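Local atomic coordinates of carboxylesterase SOBER1 (Arabidopsis thaliana, PDB entry 6AVX), a protein that hydrolyses carboxylic esters with a preference for short acyl chains, shows phospholipase A2 activity and restrains the plant hypersensitive response triggered by the bacterial effector AvrBsT. Residues H12-S17 against M56-D61; A20-Q25 against W38-A43; L65-G70 against R163-E168; G133-T138 against I154-G159. The protein carries 1 engineered substitution. One frame throughout, in Å; residues are numbered along the deposited sequence. Where two conformers were deposited one is given.

Overall arrangement
From the N terminus, strand 7-11 runs into the loop 12-17, which contact 1 joins to the end of strand 54-57, closing a loop of 38 residues. Contact 2 falls within that loop and ties helix 18-21 and the residues after it to edge strand 37-39; the two contacts touch. Next in series, contact 3 spans 92 residues, from the loop 65-70 to the start of helix 167-171. Contact 4 is enclosed by it, setting the loop after strand 127-131 against strand 154-159. The bond from His158 to Val165 O joins contacts 3 and 4, whereas contacts 2 and 3, with centres about 25 Å apart, stay separate. No two closures cross.

Contact 1. Residues H12-S17 against M56-D61; sequences HGLGDS and MRSWFD
His12 and Trp59 meet with one face of the imidazole under the indole nitrogen: NE1 of Trp59 stands 3.7 Å above the imidazole plane, over its centre. On the opposite face lie Asp16 O and Ser17 CA, both offset toward the rim. The two ring planes are 34° apart, an oblique pairing. At the edge of the indole, His12 O accepts the NE1 hydrogen of Trp59 at 2.8 Å, in the ring plane but along a bent path of 137°. The imidazole itself is fixed by ND1, which donates in its own plane to Gly13 O at 2.7 Å; Asp16 N reaches that oxygen from the other face of its peptide, closing a type II turn with Gly15 at its third position. Gly15 N bonds Arg57 O at 2.7 Å, and a water links Gly15 O to Arg57 N. Arg57 runs past Asp16 O, its CD 3.3 Å from that oxygen, and its NH2 bonds Ala43 O. Leu14 CD1 packs on Ser58 OG at 3.4 Å, whose hydroxyl pairs with Gln109. Since His12 NE2 receives Ala43 N while ND1 donates, the ring is probably neutral, oriented against a turn whose loop in related hydrolases commonly contributes to the oxyanion hole.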
loop_
_atom_site.group_PDB
_atom_site.type_symbol
_atom_site.label_atom_id
_atom_site.label_comp_id
_atom_site.label_asym_id
_atom_site.label_seq_id
_atom_site.Cartn_x
_atom_site.Cartn_y
_atom_site.Cartn_z
ATOM N N HIS A 12 1.330 0.290 8.046
ATOM C CA HIS A 12 1.790 1.579 8.534
ATOM C C HIS A 12 3.043 2.046 7.788
ATOM O O HIS A 12 3.700 1.298 7.067
ATOM C CB HIS A 12 2.063 1.493 10.043
ATOM C CG HIS A 12 3.212 0.599 10.412
ATOM N ND1 HIS A 12 4.529 0.967 10.232
ATOM C CD2 HIS A 12 3.243 -0.645 10.945
ATOM C CE1 HIS A 12 5.317 -0.022 10.640
ATOM N NE2 HIS A 12 4.564 -1.007 11.082
ATOM N N GLY A 13 3.394 3.316 8.012
ATOM C CA GLY A 13 4.579 3.920 7.435
ATOM C C GLY A 13 5.826 3.774 8.296
ATOM O O GLY A 13 5.822 3.195 9.386
ATOM N N LEU A 14 6.920 4.322 7.783
ATOM C CA LEU A 14 8.222 4.137 8.400
ATOM C C LEU A 14 8.235 4.656 9.830
ATOM O O LEU A 14 7.877 5.810 10.091
ATOM C CB LEU A 14 9.249 4.910 7.581
ATOM C CG LEU A 14 10.680 4.931 8.102
ATOM C CD1 LEU A 14 11.222 3.520 8.100
ATOM C CD2 LEU A 14 11.531 5.888 7.257
ATOM N N GLY A 15 8.678 3.811 10.756
ATOM C CA GLY A 15 8.818 4.147 12.156
ATOM C C GLY A 15 7.577 3.934 12.989
ATOM O O GLY A 15 7.662 3.941 14.223
ATOM N N ASP A 16 6.427 3.767 12.355
ATOM C CA ASP A 16 5.138 3.734 13.038
ATOM C C ASP A 16 4.848 2.294 13.469
ATOM O O ASP A 16 5.715 1.425 13.391
ATOM C CB ASP A 16 4.098 4.326 12.082
ATOM C CG ASP A 16 2.891 4.934 12.763
ATOM O OD1 ASP A 16 2.740 4.863 13.991
ATOM O OD2 ASP A 16 2.059 5.481 12.020
ATOM N N SER A 17 3.616 2.006 13.901
ATOM C CA SER A 17 3.248 0.661 14.339
ATOM C C SER A 17 1.793 0.398 13.982
ATOM O O SER A 17 1.027 1.316 13.661
ATOM C CB SER A 17 3.445 0.484 15.839
ATOM O OG SER A 17 2.470 1.218 16.553
ATOM N N MET A 56 14.416 1.112 13.764
ATOM C CA MET A 56 13.035 1.506 14.004
ATOM C C MET A 56 12.159 0.514 13.262
ATOM O O MET A 56 12.644 -0.260 12.439
ATOM C CB MET A 56 12.800 2.939 13.511
ATOM C CG MET A 56 13.114 3.134 12.030
ATOM S SD MET A 56 13.293 4.866 11.575
ATOM C CE MET A 56 14.771 5.303 12.502
ATOM N N ARG A 57 10.867 0.543 13.536
ATOM C CA ARG A 57 9.975 -0.317 12.774
ATOM C C ARG A 57 10.003 0.138 11.326
ATOM O O ARG A 57 9.811 1.324 11.027
ATOM C CB ARG A 57 8.557 -0.250 13.314
ATOM C CG ARG A 57 8.396 -0.843 14.687
ATOM C CD ARG A 57 6.933 -1.222 14.946
ATOM N NE ARG A 57 6.736 -1.736 16.303
ATOM C CZ ARG A 57 7.035 -2.964 16.693
ATOM N NH1 ARG A 57 6.853 -3.313 17.961
ATOM N NH2 ARG A 57 7.493 -3.864 15.849
ATOM N N SER A 58 10.259 -0.790 10.416
ATOM C CA SER A 58 10.429 -0.454 9.009
ATOM C C SER A 58 10.160 -1.696 8.179
ATOM O O SER A 58 10.763 -2.747 8.413
ATOM C CB SER A 58 11.855 0.014 8.768
ATOM O OG SER A 58 12.047 0.263 7.394
ATOM N N TRP A 59 9.266 -1.578 7.193
ATOM C CA TRP A 59 8.953 -2.732 6.361
ATOM C C TRP A 59 10.129 -3.173 5.503
ATOM O O TRP A 59 10.286 -4.364 5.237
ATOM C CB TRP A 59 7.740 -2.445 5.468
ATOM C CG TRP A 59 6.472 -2.247 6.236
ATOM C CD1 TRP A 59 5.795 -1.077 6.412
ATOM C CD2 TRP A 59 5.746 -3.247 6.957
ATOM N NE1 TRP A 59 4.697 -1.293 7.204
ATOM C CE2 TRP A 59 4.642 -2.610 7.556
ATOM C CE3 TRP A 59 5.915 -4.616 7.163
ATOM C CZ2 TRP A 59 3.723 -3.293 8.349
ATOM C CZ3 TRP A 59 5.005 -5.281 7.953
ATOM C CH2 TRP A 59 3.925 -4.625 8.527
ATOM N N PHE A 60 10.910 -2.229 4.979
ATOM C CA PHE A 60 12.015 -2.511 4.069
ATOM C C PHE A 60 12.907 -1.272 4.073
ATOM O O PHE A 60 12.471 -0.188 4.440
ATOM C CB PHE A 60 11.510 -2.867 2.663
ATOM C CG PHE A 60 10.683 -1.787 2.010
ATOM C CD1 PHE A 60 11.301 -0.718 1.377
ATOM C CD2 PHE A 60 9.294 -1.839 1.991
ATOM C CE1 PHE A 60 10.543 0.289 0.770
ATOM C CE2 PHE A 60 8.539 -0.832 1.369
ATOM C CZ PHE A 60 9.170 0.221 0.762
ATOM N N ASP A 61 14.157 -1.424 3.664
ATOM C CA ASP A 61 15.077 -0.309 3.804
ATOM C C ASP A 61 14.729 0.785 2.812
ATOM O O ASP A 61 14.337 0.518 1.674
ATOM C CB ASP A 61 16.516 -0.769 3.611
ATOM C CG ASP A 61 17.528 0.235 4.123
ATOM O OD1 ASP A 61 17.174 1.118 4.934
ATOM O OD2 ASP A 61 18.700 0.100 3.702
HETATM O O HOH W 1 9.890 2.692 15.377
#

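Contact 2. Residues A20-Q25 against W38-A43; sequences ANEPIQ and WLFPSA
Phe40 and Gln25 each meet a partner across the contact, and their first torsions set where CG starts. In Phe40, CG is anti to the carbonyl carbon (chi1 -71°); in Gln25, CG lies between the backbone N and the carbonyl carbon (chi1 72°), and the chain beyond it is extended. The evidence for face contact is direct. Glu22 CA sits 3.6 Å from the centroid of the Phe40 ring and only 3° off its normal, a CH-pi contact, while CG of Glu22 lies 3.5 Å from Phe40 CD2, beyond the rim on that side. A second CH-pi contact puts Gln25 CB 3.5 Å from the centroid of the five-membered ring of Trp38, again over the face. The Gln25 chain and the indole run antiparallel alongside one another. The Gln25 amide NE2 lies 3.6 Å from Phe40 CE2 and donates to Glu22 O at 3.0 Å, from above the carbonyl plane; Gln25 N approaches the same oxygen from the other side. Asn21 O comes within 3.2 Å of Phe40 CE1 and also accepts Ile24 N. Two waters carry Glu22 OE2 to the backbone N and O of Phe40. Across the segments no direct hydrogen bond forms, so CH-pi packing, together with solvent bridges, joins the residues following helix 18-21 to edge strand 37-39 and the residue after it in this beta-alpha-beta unit.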
loop_
_atom_site.group_PDB
_atom_site.type_symbol
_atom_site.label_atom_id
_atom_site.label_comp_id
_atom_site.label_asym_id
_atom_site.label_seq_id
_atom_site.Cartn_x
_atom_site.Cartn_y
_atom_site.Cartn_z
ATOM N N ALA A 20 -0.774 1.885 16.621
ATOM C CA ALA A 20 -0.911 3.331 16.503
ATOM C C ALA A 20 -1.913 3.712 15.432
ATOM O O ALA A 20 -2.517 4.786 15.502
ATOM C CB ALA A 20 0.442 3.978 16.204
ATOM N N ASN A 21 -2.110 2.856 14.434
ATOM C CA ASN A 21 -2.975 3.151 13.304
ATOM C C ASN A 21 -4.334 2.482 13.353
ATOM O O ASN A 21 -5.200 2.830 12.545
ATOM C CB ASN A 21 -2.270 2.781 12.009
ATOM C CG ASN A 21 -1.253 3.786 11.651
ATOM O OD1 ASN A 21 -1.578 4.824 11.057
ATOM N ND2 ASN A 21 -0.017 3.549 12.055
ATOM N N GLU A 22 -4.544 1.549 14.273
ATOM C CA GLU A 22 -5.838 0.883 14.359
ATOM C C GLU A 22 -7.017 1.843 14.369
ATOM O O GLU A 22 -8.050 1.499 13.770
ATOM C CB GLU A 22 -5.861 -0.087 15.554
ATOM C CG GLU A 22 -5.075 -1.366 15.291
ATOM C CD GLU A 22 -4.906 -2.269 16.483
ATOM O OE1 GLU A 22 -5.068 -1.829 17.629
ATOM O OE2 GLU A 22 -4.560 -3.449 16.274
ATOM N N PRO A 23 -6.959 3.025 14.995
ATOM C CA PRO A 23 -8.126 3.922 14.957
ATOM C C PRO A 23 -8.534 4.378 13.574
ATOM O O PRO A 23 -9.648 4.899 13.430
ATOM C CB PRO A 23 -7.712 5.100 15.850
ATOM C CG PRO A 23 -6.713 4.496 16.785
ATOM C CD PRO A 23 -5.935 3.507 15.941
ATOM N N ILE A 24 -7.700 4.202 12.551
ATOM C CA ILE A 24 -8.136 4.508 11.192
ATOM C C ILE A 24 -9.461 3.830 10.892
ATOM O O ILE A 24 -10.315 4.389 10.196
ATOM C CB ILE A 24 -7.045 4.098 10.187
ATOM C CG1 ILE A 24 -5.902 5.102 10.240
ATOM C CG2 ILE A 24 -7.597 3.963 8.752
ATOM C CD1 ILE A 24 -4.691 4.718 9.418
ATOM N N GLN A 25 -9.657 2.614 11.400
ATOM C CA GLN A 25 -10.870 1.869 11.077
ATOM C C GLN A 25 -12.121 2.584 11.557
ATOM O O GLN A 25 -13.206 2.370 10.992
ATOM C CB GLN A 25 -10.815 0.447 11.634
ATOM C CG GLN A 25 -10.957 0.342 13.144
ATOM C CD GLN A 25 -10.543 -1.031 13.644
ATOM O OE1 GLN A 25 -11.349 -1.961 13.698
ATOM N NE2 GLN A 25 -9.270 -1.181 13.968
ATOM N N TRP A 38 -10.364 -6.173 10.259
ATOM C CA TRP A 38 -9.180 -5.369 10.009
ATOM C C TRP A 38 -7.967 -6.022 10.647
ATOM O O TRP A 38 -8.068 -6.676 11.691
ATOM C CB TRP A 38 -9.336 -3.994 10.650
ATOM C CG TRP A 38 -10.365 -3.127 10.048
ATOM C CD1 TRP A 38 -11.714 -3.186 10.254
ATOM C CD2 TRP A 38 -10.148 -2.048 9.146
ATOM N NE1 TRP A 38 -12.339 -2.209 9.529
ATOM C CE2 TRP A 38 -11.403 -1.482 8.851
ATOM C CE3 TRP A 38 -9.013 -1.483 8.579
ATOM C CZ2 TRP A 38 -11.551 -0.400 7.998
ATOM C CZ3 TRP A 38 -9.164 -0.404 7.739
ATOM C CH2 TRP A 38 -10.430 0.129 7.459
ATOM N N LEU A 39 -6.801 -5.809 10.038
ATOM C CA LEU A 39 -5.548 -6.219 10.646
ATOM C C LEU A 39 -4.501 -5.148 10.416
ATOM O O LEU A 39 -4.305 -4.693 9.288
ATOM C CB LEU A 39 -5.087 -7.554 10.071
ATOM C CG LEU A 39 -3.890 -8.158 10.781
ATOM C CD1 LEU A 39 -4.237 -8.565 12.208
ATOM C CD2 LEU A 39 -3.387 -9.357 10.006
ATOM N N PHE A 40 -3.859 -4.733 11.499
ATOM C CA PHE A 40 -2.841 -3.690 11.490
ATOM C C PHE A 40 -1.557 -4.300 12.042
ATOM O O PHE A 40 -1.268 -4.163 13.239
ATOM C CB PHE A 40 -3.268 -2.514 12.363
ATOM C CG PHE A 40 -4.406 -1.695 11.795
ATOM C CD1 PHE A 40 -4.155 -0.494 11.184
ATOM C CD2 PHE A 40 -5.728 -2.129 11.889
ATOM C CE1 PHE A 40 -5.187 0.265 10.665
ATOM C CE2 PHE A 40 -6.760 -1.350 11.380
ATOM C CZ PHE A 40 -6.479 -0.170 10.773
ATOM N N PRO A 41 -0.767 -4.976 11.208
ATOM C CA PRO A 41 0.491 -5.578 11.676
ATOM C C PRO A 41 1.530 -4.507 11.953
ATOM O O PRO A 41 1.381 -3.342 11.567
ATOM C CB PRO A 41 0.913 -6.473 10.508
ATOM C CG PRO A 41 0.342 -5.782 9.315
ATOM C CD PRO A 41 -0.998 -5.261 9.787
ATOM N N SER A 42 2.629 -4.914 12.603
ATOM C CA SER A 42 3.738 -4.015 12.892
ATOM C C SER A 42 5.009 -4.539 12.243
ATOM O O SER A 42 5.341 -5.723 12.382
ATOM C CB SER A 42 3.957 -3.887 14.390
ATOM O OG SER A 42 2.881 -3.189 14.976
ATOM N N ALA A 43 5.718 -3.662 11.558
ATOM C CA ALA A 43 6.946 -4.047 10.900
ATOM C C ALA A 43 8.015 -4.396 11.940
ATOM O O ALA A 43 8.009 -3.873 13.056
ATOM C CB ALA A 43 7.474 -2.901 10.035
HETATM O O HOH W 2 -4.714 -5.353 14.216
HETATM O O HOH W 3 -1.713 -4.099 15.725
#

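Contact 3. Residues L65-G70 against R163-E168; sequences LPLKVG and RMVLFE. Engineered in segment 65-70: Leu67 (natural residue Phe).
Leu67 and Val165 form a single bridge of parallel character, with CA atoms 4.6 Å apart and both chains advancing in the same direction. Backbone bonds supply its evidence: Leu67 N donates to Met164 O at 3.0 Å, and Leu67 O accepts Leu166 N, also at 3.0 Å, so Leu67 binds the residues before and after Val165. One side-chain hydrogen bond extends the pairing. Glu168 OE1 takes the N-H of Val69 at 2.9 Å, met on the anti side of the carboxylate and 24° out of its plane; chi1 of 63° sets CG of Glu168 between its own backbone N and carbonyl carbon, and the chain beyond is extended. The same oxygen lies 3.3 Å from Val69 CG2, the methyl that lines the acid's stem.

Nonpolar contacts fill in around the bridge. Pro66, entered through a cis peptide bond, brings CB to 4.2 Å from Leu166 CD2, and the engineered Leu67 sets CB 4.0 Å from Val165 CG1. Lys68 NZ stays 4.6 Å from Glu168 OE1, so at most a weak long-range attraction is likely.

Asp162, assigned to the charge relay by similarity, accepts Met164 N and Val165 N through OD1, and the Val165 side chain touches Ser108 and His194. A backbone-held bridge therefore borders the presumed triad directly. The carboxylate of Glu168, in the first turn of helix 167-171, is probably stabilised by the helix start as well as by the Val69 N-H and the nearby lysine.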
loop_
_atom_site.group_PDB
_atom_site.type_symbol
_atom_site.label_atom_id
_atom_site.label_comp_id
_atom_site.label_asym_id
_atom_site.label_seq_id
_atom_site.Cartn_x
_atom_site.Cartn_y
_atom_site.Cartn_z
ATOM N N LEU A 65 15.728 10.143 1.351
ATOM C CA LEU A 65 14.564 10.987 1.297
ATOM C C LEU A 65 14.970 12.294 0.605
ATOM O O LEU A 65 16.127 12.732 0.704
ATOM C CB LEU A 65 14.021 11.233 2.701
ATOM C CG LEU A 65 13.723 9.964 3.515
ATOM C CD1 LEU A 65 13.562 10.292 4.995
ATOM C CD2 LEU A 65 12.500 9.207 3.009
ATOM N N PRO A 66 14.031 12.915 -0.115
ATOM C CA PRO A 66 12.654 12.433 -0.251
ATOM C C PRO A 66 12.565 11.380 -1.320
ATOM O O PRO A 66 13.496 11.218 -2.117
ATOM C CB PRO A 66 11.903 13.679 -0.705
ATOM C CG PRO A 66 12.932 14.446 -1.516
ATOM C CD PRO A 66 14.239 14.206 -0.799
ATOM N N LEU A 67 11.465 10.654 -1.356
ATOM C CA LEU A 67 11.231 9.749 -2.464
ATOM C C LEU A 67 10.810 10.599 -3.650
ATOM O O LEU A 67 9.984 11.510 -3.522
ATOM C CB LEU A 67 10.162 8.711 -2.127
ATOM C CG LEU A 67 10.589 7.479 -1.307
ATOM C CD1 LEU A 67 11.531 6.589 -2.100
ATOM C CD2 LEU A 67 11.208 7.872 0.005
ATOM N N LYS A 68 11.428 10.332 -4.790
ATOM C CA LYS A 68 11.235 11.118 -5.990
ATOM C C LYS A 68 11.304 10.166 -7.160
ATOM O O LYS A 68 11.575 8.971 -7.007
ATOM C CB LYS A 68 12.324 12.184 -6.149
ATOM C CG LYS A 68 11.933 13.504 -5.562
ATOM C CD LYS A 68 12.993 14.585 -5.740
ATOM C CE LYS A 68 13.155 15.007 -7.190
ATOM N NZ LYS A 68 14.571 14.880 -7.622
ATOM N N VAL A 69 11.008 10.702 -8.338
ATOM C CA VAL A 69 11.338 9.974 -9.546
ATOM C C VAL A 69 12.854 9.881 -9.599
ATOM O O VAL A 69 13.555 10.899 -9.533
ATOM C CB VAL A 69 10.755 10.672 -10.775
ATOM C CG1 VAL A 69 11.093 9.882 -12.037
ATOM C CG2 VAL A 69 9.241 10.845 -10.636
ATOM N N GLY A 70 13.367 8.662 -9.651
ATOM C CA GLY A 70 14.795 8.436 -9.704
ATOM C C GLY A 70 15.470 8.290 -8.362
ATOM O O GLY A 70 16.705 8.207 -8.315
ATOM N N ARG A 163 6.176 16.858 0.306
ATOM C CA ARG A 163 7.609 17.061 0.115
ATOM C C ARG A 163 8.429 15.943 0.729
ATOM O O ARG A 163 9.661 16.025 0.755
ATOM C CB ARG A 163 8.049 18.421 0.663
ATOM C CG ARG A 163 7.358 19.589 -0.042
ATOM C CD ARG A 163 8.045 20.925 0.216
ATOM N NE ARG A 163 9.478 20.883 -0.096
ATOM C CZ ARG A 163 10.450 21.348 0.689
ATOM N NH1 ARG A 163 10.175 21.945 1.841
ATOM N NH2 ARG A 163 11.715 21.240 0.305
ATOM N N MET A 164 7.772 14.891 1.205
ATOM C CA MET A 164 8.479 13.731 1.713
ATOM C C MET A 164 8.472 12.584 0.727
ATOM O O MET A 164 9.516 11.957 0.519
ATOM C CB MET A 164 7.900 13.301 3.051
ATOM C CG MET A 164 8.166 14.354 4.083
ATOM S SD MET A 164 7.357 14.057 5.640
ATOM C CE MET A 164 8.114 12.502 6.120
ATOM N N VAL A 165 7.337 12.325 0.110
ATOM C CA VAL A 165 7.218 11.450 -1.045
ATOM C C VAL A 165 6.577 12.340 -2.094
ATOM O O VAL A 165 5.383 12.640 -2.029
ATOM C CB VAL A 165 6.369 10.211 -0.758
ATOM C CG1 VAL A 165 6.233 9.375 -2.029
ATOM C CG2 VAL A 165 6.992 9.391 0.359
ATOM N N LEU A 166 7.399 12.857 -3.008
ATOM C CA LEU A 166 6.927 13.883 -3.917
ATOM C C LEU A 166 5.749 13.388 -4.733
ATOM O O LEU A 166 5.674 12.222 -5.116
ATOM C CB LEU A 166 8.026 14.323 -4.883
ATOM C CG LEU A 166 9.285 14.952 -4.308
ATOM C CD1 LEU A 166 9.824 15.899 -5.354
ATOM C CD2 LEU A 166 9.075 15.694 -3.031
ATOM N N PHE A 167 4.835 14.302 -5.014
ATOM C CA PHE A 167 3.672 13.979 -5.833
ATOM C C PHE A 167 4.090 13.324 -7.148
ATOM O O PHE A 167 3.431 12.388 -7.624
ATOM C CB PHE A 167 2.875 15.268 -6.062
ATOM C CG PHE A 167 1.569 15.081 -6.791
ATOM C CD1 PHE A 167 0.475 14.503 -6.169
ATOM C CD2 PHE A 167 1.421 15.532 -8.097
ATOM C CE1 PHE A 167 -0.727 14.359 -6.826
ATOM C CE2 PHE A 167 0.214 15.383 -8.765
ATOM C CZ PHE A 167 -0.860 14.799 -8.125
ATOM N N GLU A 168 5.206 13.768 -7.730
ATOM C CA GLU A 168 5.677 13.173 -8.981
ATOM C C GLU A 168 6.016 11.691 -8.827
ATOM O O GLU A 168 5.912 10.927 -9.796
ATOM C CB GLU A 168 6.896 13.925 -9.518
ATOM C CG GLU A 168 8.113 13.879 -8.599
ATOM C CD GLU A 168 9.413 14.176 -9.332
ATOM O OE1 GLU A 168 10.426 13.491 -9.061
ATOM O OE2 GLU A 168 9.416 15.086 -10.188
#

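Contact 4. Residues G133-T138 against I154-G159; sequences GWVPFT and ILWSHG
Trp156 reaches Gly133 with the far rim of its indole. Its CB leaves strand 154-159 in the direction of the loop 133-138, and CG is anti to the backbone N (chi1 -167°). On the pyrrole side, NE1 donates to His158 ND1 at 3.1 Å, a nearly straight bond of 170° lying in the planes of both rings. CE2 is still 4.2 Å from Gly133 O. Further out, CZ2 closes on that oxygen to 3.3 Å, with the carbonyl at the ring edge and near its plane. CH2, the tip, meets the next peptide, 3.7 Å from Trp134 N, and brushes Val135 CG2 at 4.5 Å. The imidazole of His158 comes to Gly133 O from its own edge, with CE1 3.3 Å away. These closest atoms, Trp156 CZ2 and His158 CE1, are carbons, and Gly133 O is buried without a hydrogen-bond partner. His158 NE2 binds Val165 O, which leaves ND1 as acceptor and suggests a neutral ring. Trp134, pointing away from the strand, touches Ser108. The arrangement belongs to the alpha/beta-hydrolase core, where loops at the C-terminal ends of parallel strands 127-131 and 154-159 gather around the presumed Ser108-Asp162-His194 triad, the second leading on to Asp162.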
loop_
_atom_site.group_PDB
_atom_site.type_symbol
_atom_site.label_atom_id
_atom_site.label_comp_id
_atom_site.label_asym_id
_atom_site.label_seq_id
_atom_site.Cartn_x
_atom_site.Cartn_y
_atom_site.Cartn_z
ATOM N N GLY A 133 2.358 6.758 -1.476
ATOM C CA GLY A 133 3.410 5.791 -1.654
ATOM C C GLY A 133 4.301 6.084 -2.842
ATOM O O GLY A 133 4.353 7.196 -3.374
ATOM N N TRP A 134 5.016 5.050 -3.265
ATOM C CA TRP A 134 5.909 5.131 -4.411
ATOM C C TRP A 134 6.055 3.728 -4.971
ATOM O O TRP A 134 5.641 2.755 -4.358
ATOM C CB TRP A 134 7.256 5.731 -4.030
ATOM C CG TRP A 134 8.077 4.911 -3.065
ATOM C CD1 TRP A 134 9.026 3.987 -3.388
ATOM C CD2 TRP A 134 8.072 4.991 -1.635
ATOM N NE1 TRP A 134 9.591 3.480 -2.256
ATOM C CE2 TRP A 134 9.049 4.093 -1.160
ATOM C CE3 TRP A 134 7.364 5.759 -0.711
ATOM C CZ2 TRP A 134 9.312 3.923 0.198
ATOM C CZ3 TRP A 134 7.629 5.604 0.629
ATOM C CH2 TRP A 134 8.614 4.698 1.076
ATOM N N VAL A 135 6.643 3.628 -6.160
ATOM C CA VAL A 135 6.880 2.346 -6.812
ATOM C C VAL A 135 8.207 1.801 -6.292
ATOM O O VAL A 135 9.249 2.414 -6.552
ATOM C CB VAL A 135 6.900 2.488 -8.336
ATOM C CG1 VAL A 135 7.118 1.128 -8.987
ATOM C CG2 VAL A 135 5.585 3.084 -8.821
ATOM N N PRO A 136 8.222 0.683 -5.552
ATOM C CA PRO A 136 9.437 0.303 -4.830
ATOM C C PRO A 136 10.309 -0.680 -5.577
ATOM O O PRO A 136 11.112 -1.387 -4.966
ATOM C CB PRO A 136 8.879 -0.324 -3.551
ATOM C CG PRO A 136 7.696 -1.017 -4.030
ATOM C CD PRO A 136 7.080 -0.132 -5.092
ATOM N N PHE A 137 10.181 -0.709 -6.891
ATOM C CA PHE A 137 11.005 -1.572 -7.722
ATOM C C PHE A 137 11.012 -1.011 -9.134
ATOM O O PHE A 137 10.275 -0.087 -9.457
ATOM C CB PHE A 137 10.592 -3.059 -7.629
ATOM C CG PHE A 137 9.093 -3.326 -7.542
ATOM C CD1 PHE A 137 8.175 -2.583 -8.263
ATOM C CD2 PHE A 137 8.618 -4.375 -6.767
ATOM C CE1 PHE A 137 6.807 -2.871 -8.181
ATOM C CE2 PHE A 137 7.278 -4.672 -6.693
ATOM C CZ PHE A 137 6.369 -3.922 -7.402
ATOM N N THR A 138 11.899 -1.557 -9.971
ATOM C CA THR A 138 12.005 -1.148 -11.362
ATOM C C THR A 138 11.099 -2.020 -12.226
ATOM O O THR A 138 10.491 -2.992 -11.762
ATOM C CB THR A 138 13.435 -1.280 -11.892
ATOM O OG1 THR A 138 13.732 -2.666 -12.082
ATOM C CG2 THR A 138 14.470 -0.646 -10.952
ATOM N N ILE A 154 -6.216 -0.828 -8.298
ATOM C CA ILE A 154 -5.416 0.020 -7.417
ATOM C C ILE A 154 -6.088 1.379 -7.323
ATOM O O ILE A 154 -6.467 1.963 -8.346
ATOM C CB ILE A 154 -3.981 0.186 -7.940
ATOM C CG1 ILE A 154 -3.298 -1.168 -8.141
ATOM C CG2 ILE A 154 -3.175 1.057 -7.008
ATOM C CD1 ILE A 154 -3.101 -2.003 -6.889
ATOM N N LEU A 155 -6.224 1.887 -6.113
ATOM C CA LEU A 155 -6.596 3.277 -5.873
ATOM C C LEU A 155 -5.401 3.961 -5.233
ATOM O O LEU A 155 -4.999 3.582 -4.129
ATOM C CB LEU A 155 -7.814 3.378 -4.955
ATOM C CG LEU A 155 -8.148 4.803 -4.496
ATOM C CD1 LEU A 155 -8.515 5.700 -5.664
ATOM C CD2 LEU A 155 -9.262 4.775 -3.491
ATOM N N TRP A 156 -4.833 4.944 -5.907
ATOM C CA TRP A 156 -3.668 5.669 -5.423
ATOM C C TRP A 156 -4.104 7.073 -5.041
ATOM O O TRP A 156 -4.624 7.800 -5.889
ATOM C CB TRP A 156 -2.630 5.750 -6.532
ATOM C CG TRP A 156 -1.281 6.190 -6.074
ATOM C CD1 TRP A 156 -0.934 7.388 -5.528
ATOM C CD2 TRP A 156 -0.083 5.414 -6.109
ATOM N NE1 TRP A 156 0.403 7.401 -5.220
ATOM C CE2 TRP A 156 0.951 6.193 -5.572
ATOM C CE3 TRP A 156 0.207 4.116 -6.547
ATOM C CZ2 TRP A 156 2.255 5.727 -5.478
ATOM C CZ3 TRP A 156 1.489 3.647 -6.443
ATOM C CH2 TRP A 156 2.504 4.453 -5.914
ATOM N N SER A 157 -3.892 7.449 -3.786
ATOM C CA SER A 157 -4.235 8.759 -3.248
ATOM C C SER A 157 -2.935 9.472 -2.915
ATOM O O SER A 157 -2.059 8.876 -2.288
ATOM C CB SER A 157 -5.048 8.586 -1.966
ATOM O OG SER A 157 -6.281 7.918 -2.219
ATOM N N HIS A 158 -2.781 10.726 -3.333
ATOM C CA HIS A 158 -1.528 11.437 -3.077
ATOM C C HIS A 158 -1.806 12.923 -2.919
ATOM O O HIS A 158 -2.606 13.501 -3.671
ATOM C CB HIS A 158 -0.525 11.221 -4.210
ATOM C CG HIS A 158 0.901 11.103 -3.771
ATOM N ND1 HIS A 158 1.626 9.939 -3.937
ATOM C CD2 HIS A 158 1.743 11.990 -3.188
ATOM C CE1 HIS A 158 2.848 10.118 -3.469
ATOM N NE2 HIS A 158 2.944 11.353 -2.999
ATOM N N GLY A 159 -1.120 13.534 -1.961
ATOM C CA GLY A 159 -1.236 14.965 -1.744
ATOM C C GLY A 159 -0.315 15.719 -2.680
ATOM O O GLY A 159 0.847 15.372 -2.861
#